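Local coordinates for protein putative drug/sodium antiporter (Escherichia coli, PDB 4Z3N) that probably acts as a membrane antiporter of the MATE family and transports the E. coli genotoxin colibactin, at residues A[130-134]-A[155-159]; A[336-341]-A[385-391]; A[344-349]-A[380-384]. All coordinates share one frame; numbering follows the deposited sequence.

Overall arrangement
Contact 1 belongs to the first MatE range, and contacts 2 and 3 to the second; contact 1 lies across the centre of the chain from both, about 38 and 40 Å from them between centres. It is only partly buried, joins the ends of two helices and relies on tyrosines, with a hydroxyl directed at a main-chain carbonyl. Contacts 2 and 3 are buried and hold the same pair, helix 326-358 and helix 382-399, at successive levels, their centres about 11 Å apart. Neither has a hydrogen bond across it. Small alanines and branched residues carry both, with a phenylalanine pair added in contact 2 and a proline in contact 3; Phe341 and Pro384 touch between them.

Contact 1. Residues A[130-134]-A[155-159]; sequences GYVYA and YYYSL
Gly130 and Leu159 bring the two backbones nearest, their CA atoms 7.0 Å apart, where the C-terminal turn of helix 107-132 faces that of helix 149-159. Both belong to the first MatE half of the MATE transporter fold, in stretches predicted to cross the membrane. With no side chain at Gly130, the main chain itself meets the neighbouring helix: Leu159 CD2 lies 4.0 Å from Gly130 CA, and its other methyl, CD1, is 3.8 Å from Tyr131 N. The same leucine sets CG over one face of the Tyr155 ring, one turn earlier in its own helix and offset toward the rim. Tyr155 extends across the gap with CG anti to its main-chain N (chi1 171°) and directs its hydroxyl, in the plane of its ring, at Gly130 O. The hydrogen bond from Tyr155 OH to Gly130 O is modelled so short that its exact length is doubtful. Ala134 CB packs beside the same ring near CE2, and Val74 from a loop also touches Tyr155. Farther out, Tyr131 starts away from the partner helix, but its ring swings back to Tyr156. These two rings meet obliquely, planes at 44° and centroids 6.0 Å apart. Tyr156 CE1 reaches the edge of the Tyr131 ring, 3.7 Å from CD2, while Tyr156 OH sits 3.7 Å from Tyr131 CE2.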
ATOM      1  N   GLY A 130      10.916   2.418  19.957  1.00 49.06           N
ATOM      2  CA  GLY A 130       9.787   3.323  20.044  1.00 52.30           C
ATOM      3  C   GLY A 130       9.812   4.054  21.372  1.00 51.53           C
ATOM      4  O   GLY A 130       9.783   5.281  21.415  1.00 48.15           O
ATOM      5  N   TYR A 131       9.899   3.278  22.449  1.00 47.86           N
ATOM      6  CA  TYR A 131       9.882   3.787  23.812  1.00 52.53           C
ATOM      7  C   TYR A 131      11.034   4.742  24.131  1.00 58.09           C
ATOM      8  O   TYR A 131      10.807   5.863  24.587  1.00 62.16           O
ATOM      9  CB  TYR A 131       9.904   2.605  24.792  1.00 55.71           C
ATOM     10  CG  TYR A 131       9.777   2.986  26.253  1.00 59.69           C
ATOM     11  CD1 TYR A 131      10.699   2.533  27.192  1.00 58.30           C
ATOM     12  CD2 TYR A 131       8.736   3.796  26.694  1.00 58.58           C
ATOM     13  CE1 TYR A 131      10.589   2.872  28.530  1.00 55.96           C
ATOM     14  CE2 TYR A 131       8.619   4.144  28.033  1.00 67.06           C
ATOM     15  CZ  TYR A 131       9.548   3.678  28.947  1.00 65.42           C
ATOM     16  OH  TYR A 131       9.433   4.019  30.278  1.00 65.62           O
ATOM     17  N   VAL A 132      12.264   4.290  23.892  1.00 56.45           N
ATOM     18  CA  VAL A 132      13.445   4.971  24.408  1.00 54.74           C
ATOM     19  C   VAL A 132      13.751   6.230  23.619  1.00 56.93           C
ATOM     20  O   VAL A 132      14.222   7.225  24.171  1.00 60.80           O
ATOM     21  CB  VAL A 132      14.681   4.047  24.401  1.00 53.35           C
ATOM     22  CG1 VAL A 132      14.381   2.739  25.137  1.00 49.37           C
ATOM     23  CG2 VAL A 132      15.115   3.768  22.986  1.00 57.90           C
ATOM     24  N   TYR A 133      13.485   6.184  22.322  1.00 58.41           N
ATOM     25  CA  TYR A 133      13.666   7.355  21.475  1.00 63.62           C
ATOM     26  C   TYR A 133      12.364   8.121  21.300  1.00 58.91           C
ATOM     27  O   TYR A 133      12.279   9.018  20.469  1.00 58.82           O
ATOM     28  CB  TYR A 133      14.270   6.958  20.127  1.00 68.19           C
ATOM     29  CG  TYR A 133      15.770   6.774  20.220  1.00 75.32           C
ATOM     30  CD1 TYR A 133      16.318   5.564  20.638  1.00 68.20           C
ATOM     31  CD2 TYR A 133      16.637   7.823  19.929  1.00 79.38           C
ATOM     32  CE1 TYR A 133      17.693   5.393  20.743  1.00 76.58           C
ATOM     33  CE2 TYR A 133      18.015   7.663  20.029  1.00 88.90           C
ATOM     34  CZ  TYR A 133      18.538   6.446  20.434  1.00 88.84           C
ATOM     35  OH  TYR A 133      19.906   6.295  20.528  1.00 91.69           O
ATOM     36  N   ALA A 134      11.347   7.741  22.071  1.00 58.67           N
ATOM     37  CA  ALA A 134      10.024   8.380  22.011  1.00 56.93           C
ATOM     38  C   ALA A 134      10.070   9.910  22.003  1.00 60.71           C
ATOM     39  O   ALA A 134       9.441  10.551  21.161  1.00 61.73           O
ATOM     40  CB  ALA A 134       9.157   7.898  23.179  1.00 46.60           C
ATOM     41  N   TYR A 155       0.911   8.217  21.208  1.00 43.81           N
ATOM     42  CA  TYR A 155       2.101   7.572  20.692  1.00 42.58           C
ATOM     43  C   TYR A 155       2.322   6.233  21.407  1.00 42.43           C
ATOM     44  O   TYR A 155       2.562   5.199  20.779  1.00 41.50           O
ATOM     45  CB  TYR A 155       3.313   8.491  20.854  1.00 43.83           C
ATOM     46  CG  TYR A 155       4.654   7.830  20.549  1.00 45.86           C
ATOM     47  CD1 TYR A 155       5.112   7.694  19.240  1.00 42.04           C
ATOM     48  CD2 TYR A 155       5.469   7.365  21.572  1.00 43.30           C
ATOM     49  CE1 TYR A 155       6.337   7.109  18.968  1.00 39.56           C
ATOM     50  CE2 TYR A 155       6.690   6.777  21.305  1.00 44.81           C
ATOM     51  CZ  TYR A 155       7.117   6.653  20.005  1.00 43.47           C
ATOM     52  OH  TYR A 155       8.329   6.062  19.746  1.00 47.32           O
ATOM     53  N   TYR A 156       2.215   6.268  22.725  1.00 42.18           N
ATOM     54  CA  TYR A 156       2.348   5.089  23.562  1.00 41.16           C
ATOM     55  C   TYR A 156       1.261   4.029  23.300  1.00 39.99           C
ATOM     56  O   TYR A 156       1.544   2.842  23.230  1.00 35.89           O
ATOM     57  CB  TYR A 156       2.319   5.521  25.026  1.00 46.40           C
ATOM     58  CG  TYR A 156       3.636   6.040  25.579  1.00 53.66           C
ATOM     59  CD1 TYR A 156       4.866   5.650  25.038  1.00 49.44           C
ATOM     60  CD2 TYR A 156       3.644   6.900  26.671  1.00 53.80           C
ATOM     61  CE1 TYR A 156       6.062   6.118  25.576  1.00 54.06           C
ATOM     62  CE2 TYR A 156       4.823   7.375  27.207  1.00 60.05           C
ATOM     63  CZ  TYR A 156       6.027   6.990  26.670  1.00 64.98           C
ATOM     64  OH  TYR A 156       7.176   7.496  27.251  1.00 64.90           O
ATOM     65  N   TYR A 157       0.015   4.459  23.160  1.00 40.87           N
ATOM     66  CA  TYR A 157      -1.054   3.535  22.821  1.00 38.14           C
ATOM     67  C   TYR A 157      -0.788   2.913  21.445  1.00 36.62           C
ATOM     68  O   TYR A 157      -1.032   1.720  21.237  1.00 37.31           O
ATOM     69  CB  TYR A 157      -2.414   4.244  22.843  1.00 38.06           C
ATOM     70  CG  TYR A 157      -2.853   4.736  24.213  1.00 38.20           C
ATOM     71  CD1 TYR A 157      -2.440   4.096  25.372  1.00 35.83           C
ATOM     72  CD2 TYR A 157      -3.694   5.836  24.338  1.00 42.59           C
ATOM     73  CE1 TYR A 157      -2.851   4.533  26.620  1.00 36.41           C
ATOM     74  CE2 TYR A 157      -4.106   6.289  25.583  1.00 41.08           C
ATOM     75  CZ  TYR A 157      -3.684   5.631  26.722  1.00 42.57           C
ATOM     76  OH  TYR A 157      -4.093   6.082  27.968  1.00 45.85           O
ATOM     77  N   SER A 158      -0.283   3.722  20.517  1.00 31.24           N
ATOM     78  CA  SER A 158       0.159   3.238  19.207  1.00 32.82           C
ATOM     79  C   SER A 158       1.194   2.097  19.293  1.00 35.34           C
ATOM     80  O   SER A 158       1.159   1.154  18.505  1.00 31.99           O
ATOM     81  CB  SER A 158       0.761   4.391  18.389  1.00 37.53           C
ATOM     82  OG  SER A 158      -0.204   5.365  18.023  1.00 38.45           O
ATOM     83  N   LEU A 159       2.125   2.207  20.238  1.00 36.78           N
ATOM     84  CA  LEU A 159       3.127   1.172  20.456  1.00 37.25           C
ATOM     85  C   LEU A 159       2.467  -0.124  20.935  1.00 33.96           C
ATOM     86  O   LEU A 159       2.938  -1.225  20.642  1.00 33.50           O
ATOM     87  CB  LEU A 159       4.190   1.633  21.471  1.00 35.26           C
ATOM     88  CG  LEU A 159       5.145   2.799  21.150  1.00 43.39           C
ATOM     89  CD1 LEU A 159       6.158   3.005  22.285  1.00 49.65           C
ATOM     90  CD2 LEU A 159       5.881   2.625  19.833  1.00 37.98           C
TER

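Contact 2. Residues A[336-341]-A[385-391]; sequences AVALAF and FVAISLL. With OLC ((2R)-2,3-dihydroxypropyl (9Z)-octadec-9-enoate), chain B.
Segments 336-341 and 385-391 run roughly antiparallel, their axes 8.7 Å apart at closest and at 145° between N-to-C directions, with Val337 facing Ile388 and Phe341 facing Ala387. This is a transmembrane helix pair of the second MatE half of the MATE fold, joining helix 326-358 to helix 382-399. Alanines form its middle: Ala340 CB meets Ala387 CB at 3.9 Å. One turn along, Leu391 packs CD1 on the peptide link between Ala336 and Val337, 3.5 Å from Ala336 O, with Ala336 CB, Val337 CG2 and Ala340 CB around it. The other methyl of Val337, CG1, touches Ile388 CG1 at 4.0 Å. Aromatic rings close the remaining end. Phe341, its CG anti to the main-chain N (chi1 -167°), sends its ring over to Phe385 in a T-shaped, edge-to-face pair, centroids 5.1 Å apart and planes at 83°; Phe341 is the edge, and its CE2 stands over the centre of the Phe385 ring. Ile388 CD1 also packs on Phe341. Around this apolar seam, Ile388 O accepts a hydrogen bond from Tyr333 OH, and Met306 and Ile309 of helix 286-322 touch the alanines. Two residues that take no part in the helix contact meet a bound monoolein: both Val386 methyls approach its C15, and Leu390 CD1 lies 4.0 Å from the terminal carbon of the acyl chain, C18.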
ATOM      1  N   ALA A 336      -3.047  -8.697 -16.065  1.00 27.18           N
ATOM      2  CA  ALA A 336      -3.133  -7.697 -15.006  1.00 22.96           C
ATOM      3  C   ALA A 336      -2.962  -6.261 -15.530  1.00 26.62           C
ATOM      4  O   ALA A 336      -3.725  -5.370 -15.146  1.00 24.59           O
ATOM      5  CB  ALA A 336      -2.093  -7.984 -13.935  1.00 24.65           C
ATOM      6  N   VAL A 337      -1.963  -6.023 -16.381  1.00 22.40           N
ATOM      7  CA  VAL A 337      -1.759  -4.669 -16.899  1.00 26.94           C
ATOM      8  C   VAL A 337      -2.996  -4.251 -17.713  1.00 30.56           C
ATOM      9  O   VAL A 337      -3.456  -3.112 -17.610  1.00 27.78           O
ATOM     10  CB  VAL A 337      -0.468  -4.536 -17.781  1.00 23.74           C
ATOM     11  CG1 VAL A 337      -0.489  -3.228 -18.540  1.00 18.15           C
ATOM     12  CG2 VAL A 337       0.794  -4.627 -16.939  1.00 22.77           C
ATOM     13  N   ALA A 338      -3.541  -5.186 -18.503  1.00 29.65           N
ATOM     14  CA  ALA A 338      -4.735  -4.913 -19.292  1.00 28.86           C
ATOM     15  C   ALA A 338      -5.918  -4.535 -18.394  1.00 32.38           C
ATOM     16  O   ALA A 338      -6.606  -3.550 -18.652  1.00 31.51           O
ATOM     17  CB  ALA A 338      -5.085  -6.095 -20.158  1.00 29.01           C
ATOM     18  N   LEU A 339      -6.145  -5.290 -17.325  1.00 29.65           N
ATOM     19  CA  LEU A 339      -7.228  -4.939 -16.398  1.00 30.46           C
ATOM     20  C   LEU A 339      -7.000  -3.595 -15.713  1.00 29.05           C
ATOM     21  O   LEU A 339      -7.875  -2.716 -15.749  1.00 28.37           O
ATOM     22  CB  LEU A 339      -7.412  -6.017 -15.328  1.00 29.18           C
ATOM     23  CG  LEU A 339      -7.900  -7.357 -15.857  1.00 29.90           C
ATOM     24  CD1 LEU A 339      -7.805  -8.420 -14.743  1.00 27.93           C
ATOM     25  CD2 LEU A 339      -9.319  -7.227 -16.451  1.00 24.16           C
ATOM     26  N   ALA A 340      -5.827  -3.455 -15.094  1.00 28.59           N
ATOM     27  CA  ALA A 340      -5.481  -2.286 -14.288  1.00 24.91           C
ATOM     28  C   ALA A 340      -5.447  -1.023 -15.108  1.00 23.58           C
ATOM     29  O   ALA A 340      -5.960   0.012 -14.706  1.00 27.06           O
ATOM     30  CB  ALA A 340      -4.139  -2.488 -13.602  1.00 22.26           C
ATOM     31  N   PHE A 341      -4.819  -1.098 -16.259  1.00 25.68           N
ATOM     32  CA  PHE A 341      -4.739   0.067 -17.123  1.00 27.54           C
ATOM     33  C   PHE A 341      -6.164   0.520 -17.489  1.00 27.96           C
ATOM     34  O   PHE A 341      -6.494   1.695 -17.415  1.00 29.79           O
ATOM     35  CB  PHE A 341      -3.912  -0.264 -18.376  1.00 25.79           C
ATOM     36  CG  PHE A 341      -3.513   0.927 -19.172  1.00 24.03           C
ATOM     37  CD1 PHE A 341      -4.402   1.531 -20.035  1.00 20.79           C
ATOM     38  CD2 PHE A 341      -2.237   1.444 -19.062  1.00 24.56           C
ATOM     39  CE1 PHE A 341      -4.018   2.636 -20.769  1.00 21.86           C
ATOM     40  CE2 PHE A 341      -1.854   2.560 -19.784  1.00 24.56           C
ATOM     41  CZ  PHE A 341      -2.742   3.149 -20.639  1.00 22.72           C
ATOM     42  N   PHE A 385      -0.714   4.562 -16.605  1.00 25.73           N
ATOM     43  CA  PHE A 385       0.634   4.151 -16.968  1.00 25.15           C
ATOM     44  C   PHE A 385       1.451   3.679 -15.757  1.00 28.44           C
ATOM     45  O   PHE A 385       2.352   2.860 -15.909  1.00 29.03           O
ATOM     46  CB  PHE A 385       1.342   5.295 -17.690  1.00 27.51           C
ATOM     47  CG  PHE A 385       0.911   5.451 -19.121  1.00 30.96           C
ATOM     48  CD1 PHE A 385      -0.123   6.307 -19.451  1.00 26.34           C
ATOM     49  CD2 PHE A 385       1.515   4.696 -20.135  1.00 31.23           C
ATOM     50  CE1 PHE A 385      -0.542   6.431 -20.760  1.00 27.45           C
ATOM     51  CE2 PHE A 385       1.111   4.825 -21.447  1.00 27.73           C
ATOM     52  CZ  PHE A 385       0.079   5.696 -21.762  1.00 28.43           C
ATOM     53  N   VAL A 386       1.120   4.177 -14.560  1.00 26.95           N
ATOM     54  CA  VAL A 386       1.725   3.709 -13.316  1.00 24.79           C
ATOM     55  C   VAL A 386       1.542   2.187 -13.152  1.00 24.24           C
ATOM     56  O   VAL A 386       2.402   1.500 -12.588  1.00 26.18           O
ATOM     57  CB  VAL A 386       1.126   4.469 -12.078  1.00 24.97           C
ATOM     58  CG1 VAL A 386       1.708   3.954 -10.747  1.00 20.98           C
ATOM     59  CG2 VAL A 386       1.355   5.960 -12.207  1.00 23.75           C
ATOM     60  N   ALA A 387       0.432   1.658 -13.664  1.00 26.31           N
ATOM     61  CA  ALA A 387       0.151   0.225 -13.559  1.00 26.47           C
ATOM     62  C   ALA A 387       1.249  -0.618 -14.185  1.00 25.30           C
ATOM     63  O   ALA A 387       1.555  -1.711 -13.716  1.00 27.14           O
ATOM     64  CB  ALA A 387      -1.169  -0.105 -14.197  1.00 25.04           C
ATOM     65  N   ILE A 388       1.856  -0.107 -15.243  1.00 24.97           N
ATOM     66  CA  ILE A 388       2.814  -0.912 -15.989  1.00 26.44           C
ATOM     67  C   ILE A 388       4.051  -1.229 -15.147  1.00 28.70           C
ATOM     68  O   ILE A 388       4.438  -2.397 -15.016  1.00 30.90           O
ATOM     69  CB  ILE A 388       3.201  -0.214 -17.316  1.00 26.52           C
ATOM     70  CG1 ILE A 388       1.960  -0.125 -18.221  1.00 24.55           C
ATOM     71  CG2 ILE A 388       4.295  -0.996 -18.028  1.00 27.87           C
ATOM     72  CD1 ILE A 388       1.937   1.057 -19.126  1.00 20.36           C
ATOM     73  N   SER A 389       4.650  -0.207 -14.540  1.00 26.58           N
ATOM     74  CA  SER A 389       5.815  -0.427 -13.687  1.00 25.00           C
ATOM     75  C   SER A 389       5.451  -0.955 -12.289  1.00 28.18           C
ATOM     76  O   SER A 389       6.180  -1.772 -11.718  1.00 25.54           O
ATOM     77  CB  SER A 389       6.628   0.852 -13.566  1.00 22.58           C
ATOM     78  OG  SER A 389       5.958   1.761 -12.728  1.00 29.39           O
ATOM     79  N   LEU A 390       4.321  -0.518 -11.739  1.00 26.43           N
ATOM     80  CA  LEU A 390       3.939  -1.003 -10.416  1.00 26.30           C
ATOM     81  C   LEU A 390       3.595  -2.522 -10.377  1.00 26.51           C
ATOM     82  O   LEU A 390       3.974  -3.217  -9.431  1.00 25.54           O
ATOM     83  CB  LEU A 390       2.786  -0.173  -9.872  1.00 21.61           C
ATOM     84  CG  LEU A 390       2.441  -0.522  -8.427  1.00 23.87           C
ATOM     85  CD1 LEU A 390       2.296   0.731  -7.648  1.00 21.98           C
ATOM     86  CD2 LEU A 390       1.162  -1.356  -8.313  1.00 24.30           C
ATOM     87  N   LEU A 391       2.901  -3.033 -11.395  1.00 26.92           N
ATOM     88  CA  LEU A 391       2.673  -4.473 -11.531  1.00 24.78           C
ATOM     89  C   LEU A 391       3.977  -5.223 -11.860  1.00 26.97           C
ATOM     90  O   LEU A 391       4.194  -6.349 -11.388  1.00 25.11           O
ATOM     91  CB  LEU A 391       1.605  -4.758 -12.599  1.00 26.02           C
ATOM     92  CG  LEU A 391       0.170  -4.312 -12.247  1.00 27.84           C
ATOM     93  CD1 LEU A 391      -0.812  -4.469 -13.429  1.00 21.68           C
ATOM     94  CD2 LEU A 391      -0.349  -5.021 -10.979  1.00 24.39           C
TER
HETATM   95  C18 OLC B 501       2.346   4.342  -5.980  1.00 31.73           C
HETATM   96  C10 OLC B 501       0.914  10.868 -11.696  1.00 35.79           C
HETATM   97  C9  OLC B 501       0.167  11.092 -10.596  1.00 46.91           C
HETATM   98  C17 OLC B 501       1.837   5.470  -6.855  1.00 34.66           C
HETATM   99  C11 OLC B 501       2.350  10.392 -11.585  1.00 43.43           C
HETATM  100  C8  OLC B 501      -0.809  12.257 -10.581  1.00 47.11           C
HETATM  101  C24 OLC B 501       7.991  13.531  -8.500  1.00 47.34           C
HETATM  102  C16 OLC B 501       2.995   6.052  -7.633  1.00 36.84           C
HETATM  103  C12 OLC B 501       2.790  10.213 -10.138  1.00 49.80           C
HETATM  104  C7  OLC B 501      -1.624  12.302  -9.301  1.00 44.03           C
HETATM  105  C15 OLC B 501       2.502   7.114  -8.608  1.00 39.07           C
HETATM  106  C13 OLC B 501       3.600   8.924 -10.000  1.00 45.87           C
HETATM  107  C6  OLC B 501      -0.802  12.866  -8.157  1.00 43.76           C
HETATM  108  C14 OLC B 501       3.476   8.285  -8.628  1.00 45.13           C
HETATM  109  C5  OLC B 501      -0.073  14.123  -8.585  1.00 37.86           C
HETATM  110  C4  OLC B 501       1.108  14.372  -7.658  1.00 41.27           C
HETATM  111  C3  OLC B 501       1.930  13.108  -7.497  1.00 49.31           C
HETATM  112  C2  OLC B 501       3.316  13.402  -6.954  1.00 41.76           C
HETATM  113  C21 OLC B 501       6.279  11.720  -8.560  1.00 48.14           C
HETATM  114  C1  OLC B 501       4.296  12.336  -7.427  1.00 53.05           C
HETATM  115  C22 OLC B 501       7.766  12.032  -8.554  1.00 51.99           C
HETATM  116  O19 OLC B 501       3.938  11.187  -7.646  1.00 60.14           O
HETATM  117  O25 OLC B 501       9.038  13.815  -7.594  1.00 43.36           O
HETATM  118  O23 OLC B 501       8.373  11.434  -7.425  1.00 53.79           O
HETATM  119  O20 OLC B 501       5.609  12.689  -7.772  1.00 52.09           O

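Contact 3. Residues A[344-349]-A[380-384]; sequences VLVLAV and ALALP
A transmembrane helix pair of the second MatE half continues here, helix 326-358 packing by residues 344-349 against residues 380-384, which lead into helix 382-399, with the chains running in opposite senses. Val344 faces Pro384, CA atoms 5.1 Å apart, and Ala348 faces Ala380 at 5.6 Å between CA atoms. Pro384 buries more surface here than any other residue of its segment. Its nitrogen carries no hydrogen, and Val344 CG1 settles against it, 3.5 Å from Pro384 N; with this methyl anti to the valine's own N (chi1 169°), it reaches both the proline and Leu383 CB. Leu345 meets the same side of the pyrrolidine ring, farther along it, with Pro384 CB 3.8 Å from Leu345 N and CG near the leucine CA. Leu345 and Leu381, both partly exposed, then meet by single methyls, CD1 to CD2 at 3.8 Å. Met306 and Ile303 of helix 286-322 cover Val344 and Leu383, and a bound monoolein touches Ala382 and Leu383. At the Ala380 end, Ala348 brings just its CB, 3.6 Å from Ala380 O, a carbonyl that already accepts the Leu383 N-H.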
ATOM      1  N   VAL A 344      -8.161   2.046 -14.469  1.00 20.94           N
ATOM      2  CA  VAL A 344      -7.615   3.308 -13.983  1.00 24.66           C
ATOM      3  C   VAL A 344      -7.765   4.432 -15.025  1.00 27.99           C
ATOM      4  O   VAL A 344      -7.961   5.597 -14.659  1.00 29.37           O
ATOM      5  CB  VAL A 344      -6.127   3.186 -13.566  1.00 24.31           C
ATOM      6  CG1 VAL A 344      -5.524   4.560 -13.331  1.00 24.77           C
ATOM      7  CG2 VAL A 344      -5.985   2.343 -12.324  1.00 21.99           C
ATOM      8  N   LEU A 345      -7.692   4.089 -16.311  1.00 25.76           N
ATOM      9  CA  LEU A 345      -7.887   5.083 -17.359  1.00 23.99           C
ATOM     10  C   LEU A 345      -9.290   5.729 -17.279  1.00 26.52           C
ATOM     11  O   LEU A 345      -9.433   6.969 -17.351  1.00 25.13           O
ATOM     12  CB  LEU A 345      -7.667   4.457 -18.722  1.00 23.44           C
ATOM     13  CG  LEU A 345      -7.984   5.338 -19.933  1.00 26.58           C
ATOM     14  CD1 LEU A 345      -6.943   6.470 -20.047  1.00 22.44           C
ATOM     15  CD2 LEU A 345      -8.077   4.484 -21.224  1.00 22.82           C
ATOM     16  N   VAL A 346     -10.310   4.889 -17.106  1.00 24.41           N
ATOM     17  CA  VAL A 346     -11.678   5.349 -16.867  1.00 26.47           C
ATOM     18  C   VAL A 346     -11.798   6.252 -15.619  1.00 26.89           C
ATOM     19  O   VAL A 346     -12.383   7.331 -15.685  1.00 26.79           O
ATOM     20  CB  VAL A 346     -12.647   4.150 -16.745  1.00 21.53           C
ATOM     21  CG1 VAL A 346     -14.055   4.611 -16.317  1.00 21.25           C
ATOM     22  CG2 VAL A 346     -12.693   3.414 -18.063  1.00 23.78           C
ATOM     23  N   LEU A 347     -11.240   5.823 -14.496  1.00 22.82           N
ATOM     24  CA  LEU A 347     -11.328   6.615 -13.277  1.00 26.24           C
ATOM     25  C   LEU A 347     -10.566   7.930 -13.422  1.00 27.49           C
ATOM     26  O   LEU A 347     -10.970   8.964 -12.879  1.00 25.42           O
ATOM     27  CB  LEU A 347     -10.804   5.826 -12.081  1.00 24.28           C
ATOM     28  CG  LEU A 347     -11.712   4.656 -11.729  1.00 20.72           C
ATOM     29  CD1 LEU A 347     -11.198   3.943 -10.511  1.00 25.88           C
ATOM     30  CD2 LEU A 347     -13.103   5.170 -11.478  1.00 20.36           C
ATOM     31  N   ALA A 348      -9.476   7.881 -14.181  1.00 27.57           N
ATOM     32  CA  ALA A 348      -8.653   9.051 -14.457  1.00 25.83           C
ATOM     33  C   ALA A 348      -9.397  10.093 -15.319  1.00 28.44           C
ATOM     34  O   ALA A 348      -9.412  11.277 -14.994  1.00 27.96           O
ATOM     35  CB  ALA A 348      -7.355   8.615 -15.131  1.00 23.50           C
ATOM     36  N   VAL A 349     -10.002   9.632 -16.412  1.00 28.66           N
ATOM     37  CA  VAL A 349     -10.819  10.466 -17.290  1.00 28.73           C
ATOM     38  C   VAL A 349     -12.018  11.053 -16.533  1.00 28.50           C
ATOM     39  O   VAL A 349     -12.361  12.217 -16.723  1.00 28.40           O
ATOM     40  CB  VAL A 349     -11.308   9.659 -18.555  1.00 24.75           C
ATOM     41  CG1 VAL A 349     -12.304  10.468 -19.372  1.00 22.03           C
ATOM     42  CG2 VAL A 349     -10.128   9.290 -19.433  1.00 22.73           C
ATOM     43  N   ALA A 380      -3.128  13.374 -14.734  1.00 32.97           N
ATOM     44  CA  ALA A 380      -4.085  12.292 -14.492  1.00 34.02           C
ATOM     45  C   ALA A 380      -3.905  11.093 -15.418  1.00 30.33           C
ATOM     46  O   ALA A 380      -3.976   9.952 -14.976  1.00 29.29           O
ATOM     47  CB  ALA A 380      -5.503  12.804 -14.606  1.00 37.73           C
ATOM     48  N   LEU A 381      -3.674  11.352 -16.698  1.00 28.87           N
ATOM     49  CA  LEU A 381      -3.525  10.273 -17.658  1.00 29.60           C
ATOM     50  C   LEU A 381      -2.267   9.449 -17.396  1.00 29.51           C
ATOM     51  O   LEU A 381      -2.163   8.318 -17.876  1.00 31.28           O
ATOM     52  CB  LEU A 381      -3.510  10.819 -19.088  1.00 33.95           C
ATOM     53  CG  LEU A 381      -4.879  11.290 -19.579  1.00 32.90           C
ATOM     54  CD1 LEU A 381      -4.804  11.990 -20.932  1.00 27.87           C
ATOM     55  CD2 LEU A 381      -5.775  10.086 -19.633  1.00 33.60           C
ATOM     56  N   ALA A 382      -1.322  10.002 -16.644  1.00 25.36           N
ATOM     57  CA  ALA A 382      -0.140   9.237 -16.274  1.00 25.53           C
ATOM     58  C   ALA A 382      -0.539   8.070 -15.379  1.00 26.56           C
ATOM     59  O   ALA A 382       0.079   7.010 -15.436  1.00 27.90           O
ATOM     60  CB  ALA A 382       0.880  10.101 -15.582  1.00 24.15           C
ATOM     61  N   LEU A 383      -1.594   8.251 -14.589  1.00 22.92           N
ATOM     62  CA  LEU A 383      -1.958   7.264 -13.578  1.00 22.51           C
ATOM     63  C   LEU A 383      -2.078   5.821 -14.103  1.00 25.25           C
ATOM     64  O   LEU A 383      -1.517   4.910 -13.498  1.00 23.89           O
ATOM     65  CB  LEU A 383      -3.250   7.680 -12.879  1.00 23.50           C
ATOM     66  CG  LEU A 383      -3.025   8.732 -11.785  1.00 33.47           C
ATOM     67  CD1 LEU A 383      -4.315   9.390 -11.361  1.00 37.41           C
ATOM     68  CD2 LEU A 383      -2.348   8.121 -10.572  1.00 31.95           C
ATOM     69  N   PRO A 384      -2.793   5.604 -15.220  1.00 24.75           N
ATOM     70  CA  PRO A 384      -2.955   4.235 -15.738  1.00 25.29           C
ATOM     71  C   PRO A 384      -1.608   3.665 -16.204  1.00 27.89           C
ATOM     72  O   PRO A 384      -1.364   2.450 -16.160  1.00 23.91           O
ATOM     73  CB  PRO A 384      -3.929   4.407 -16.906  1.00 26.98           C
ATOM     74  CG  PRO A 384      -3.889   5.891 -17.252  1.00 26.42           C
ATOM     75  CD  PRO A 384      -3.598   6.586 -15.967  1.00 26.61           C
TER